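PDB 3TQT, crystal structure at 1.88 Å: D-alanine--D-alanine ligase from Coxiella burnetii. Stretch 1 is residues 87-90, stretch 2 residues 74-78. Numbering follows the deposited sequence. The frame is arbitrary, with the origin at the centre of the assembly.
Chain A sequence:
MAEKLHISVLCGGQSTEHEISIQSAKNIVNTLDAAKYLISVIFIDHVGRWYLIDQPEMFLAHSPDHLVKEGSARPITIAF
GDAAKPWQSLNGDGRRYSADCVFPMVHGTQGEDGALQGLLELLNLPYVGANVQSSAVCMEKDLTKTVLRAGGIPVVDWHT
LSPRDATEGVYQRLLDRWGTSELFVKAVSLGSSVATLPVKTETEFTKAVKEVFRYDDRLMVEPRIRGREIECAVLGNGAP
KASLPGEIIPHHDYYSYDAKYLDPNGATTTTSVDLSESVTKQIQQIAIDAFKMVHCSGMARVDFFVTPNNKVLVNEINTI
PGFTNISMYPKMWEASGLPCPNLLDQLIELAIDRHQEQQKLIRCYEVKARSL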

# COMPACT_ATOMS: atom_id res chain seq x y z
N TRP A 87 13.15 14.91 10.87
CA TRP A 87 12.84 14.68 12.28
C TRP A 87 13.01 15.97 13.05
O TRP A 87 14.02 16.67 12.90
CB TRP A 87 13.78 13.64 12.89
CG TRP A 87 14.04 12.46 12.04
CD1 TRP A 87 15.26 11.89 11.79
CD2 TRP A 87 13.08 11.68 11.32
NE1 TRP A 87 15.11 10.79 10.96
CE2 TRP A 87 13.78 10.65 10.66
CE3 TRP A 87 11.69 11.75 11.16
CZ2 TRP A 87 13.15 9.71 9.85
CZ3 TRP A 87 11.06 10.80 10.37
CH2 TRP A 87 11.78 9.80 9.73
N GLN A 88 12.03 16.28 13.89
CA GLN A 88 12.08 17.53 14.64
C GLN A 88 11.86 17.26 16.10
O GLN A 88 10.89 16.62 16.48
CB GLN A 88 10.99 18.48 14.15
CG GLN A 88 10.99 19.82 14.85
CD GLN A 88 10.06 20.81 14.20
OE1 GLN A 88 10.01 20.91 12.97
NE2 GLN A 88 9.31 21.54 15.01
N SER A 89 12.77 17.75 16.94
CA SER A 89 12.67 17.51 18.37
C SER A 89 11.46 18.26 18.95
O SER A 89 11.11 19.34 18.48
CB SER A 89 13.95 17.96 19.08
OG SER A 89 14.24 19.31 18.77
N LEU A 90 10.84 17.68 19.97
CA LEU A 90 9.64 18.26 20.58
C LEU A 90 9.93 19.23 21.74
O LEU A 90 10.89 19.05 22.49
CB LEU A 90 8.69 17.15 21.04
CG LEU A 90 7.93 16.49 19.89
CD1 LEU A 90 7.01 15.40 20.41
CD2 LEU A 90 7.14 17.54 19.14
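Stretch 2 74-78: RPITI

Residues 74-78 form an extended β-strand that lies antiparallel alongside strand 87-89, the two N-to-C directions differing by 134° and the strand axes approaching to 4.4 Å. The departure from a strictly antiparallel 180° means that the strands cross at a marked angle while remaining paired through their backbones. The register sets W87 opposite I78, Q88 opposite T77 and S89 opposite I76, and together the two segments bury 438 Å² of surface.

W87 and I78 form a non-hydrogen-bonded pair, with their CA atoms 4.6 Å apart and their side chains on the same face of the sheet. The indole, set by a chi1 in the m well, presents its edge to I78: W87 CZ3 lies 3.6 Å from I78 CG2, near the plane of the ring. I76 adds a second apolar contact, with its CD1 4.1 Å from W87 CB. Along the backbone, W87 CA approaches T77 O at 3.6 Å in a CA-H...O contact, so that this carbonyl faces both W87 and the amide that follows it.

Q88 and T77 are the hydrogen-bonded pair at the centre of the ladder. Q88 N donates to T77 O at 2.8 Å and T77 N donates to Q88 O, also at 2.8 Å; N-H...O angles of 169° and 161° make both bonds nearly linear. Q88 O also receives a CA-H...O contact from I76 CA at 3.2 Å. The side chains of Q88 and T77 share the face opposite that of W87 and I78, but they meet only loosely, with Q88 CB 4.4 Å from T77 CG2.

At S89 the pairing is again non-hydrogen-bonded, and the side chains of S89 and I76 diverge. Contact therefore relies largely on the serine backbone: S89 CA lies 3.9 Å from I76 CG2 and 3.7 Å from P75 O.

L90 extends the backbone pairing by one more hydrogen bond, its N donating to P75 O at 3.0 Å. The same carbonyl accepts a hydrogen bond from a water whose oxygen is 2.7 Å from P75 O; this water also donates a weak bond to L90 O at 3.4 Å, linking the two backbones. The CA-to-CB bond of L90 points toward stretch 2, and its side chain spans several residues there, with CD2 3.6 Å from T77 CG2, CG 3.9 Å from I76 C and CD1 4.1 Å from P75 CB.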

# COMPACT_ATOMS: atom_id res chain seq x y z
N ARG A 74 15.18 11.15 22.48
CA ARG A 74 14.49 12.42 22.41
C ARG A 74 13.16 12.30 21.68
O ARG A 74 13.11 11.83 20.54
CB ARG A 74 15.36 13.45 21.68
CG ARG A 74 16.81 13.56 22.16
CD ARG A 74 17.71 14.05 21.02
NE ARG A 74 18.79 14.93 21.46
CZ ARG A 74 20.07 14.59 21.50
NH1 ARG A 74 20.45 13.37 21.13
NH2 ARG A 74 20.99 15.46 21.90
N PRO A 75 12.07 12.74 22.32
CA PRO A 75 10.77 12.82 21.67
C PRO A 75 10.85 13.64 20.39
O PRO A 75 11.37 14.75 20.38
CB PRO A 75 9.89 13.53 22.71
CG PRO A 75 10.53 13.19 24.01
CD PRO A 75 12.01 13.16 23.74
N ILE A 76 10.36 13.09 19.29
CA ILE A 76 10.39 13.82 18.04
C ILE A 76 9.06 13.76 17.33
O ILE A 76 8.23 12.88 17.60
CB ILE A 76 11.46 13.28 17.08
CG1 ILE A 76 11.29 11.76 16.89
CG2 ILE A 76 12.86 13.66 17.55
CD1 ILE A 76 11.86 11.25 15.56
N THR A 77 8.86 14.71 16.44
CA THR A 77 7.83 14.55 15.44
C THR A 77 8.50 14.74 14.09
O THR A 77 9.71 14.67 13.99
CB THR A 77 6.66 15.49 15.66
OG1 THR A 77 5.65 15.20 14.68
CG2 THR A 77 7.09 16.95 15.55
N ILE A 78 7.71 14.97 13.05
CA ILE A 78 8.29 15.06 11.73
C ILE A 78 8.11 16.46 11.18
O ILE A 78 7.25 17.21 11.62
CB ILE A 78 7.71 14.00 10.76
CG1 ILE A 78 6.21 14.18 10.60
CG2 ILE A 78 8.03 12.59 11.25
CD1 ILE A 78 5.57 13.12 9.74
O HOH W 1 12.87 16.33 22.01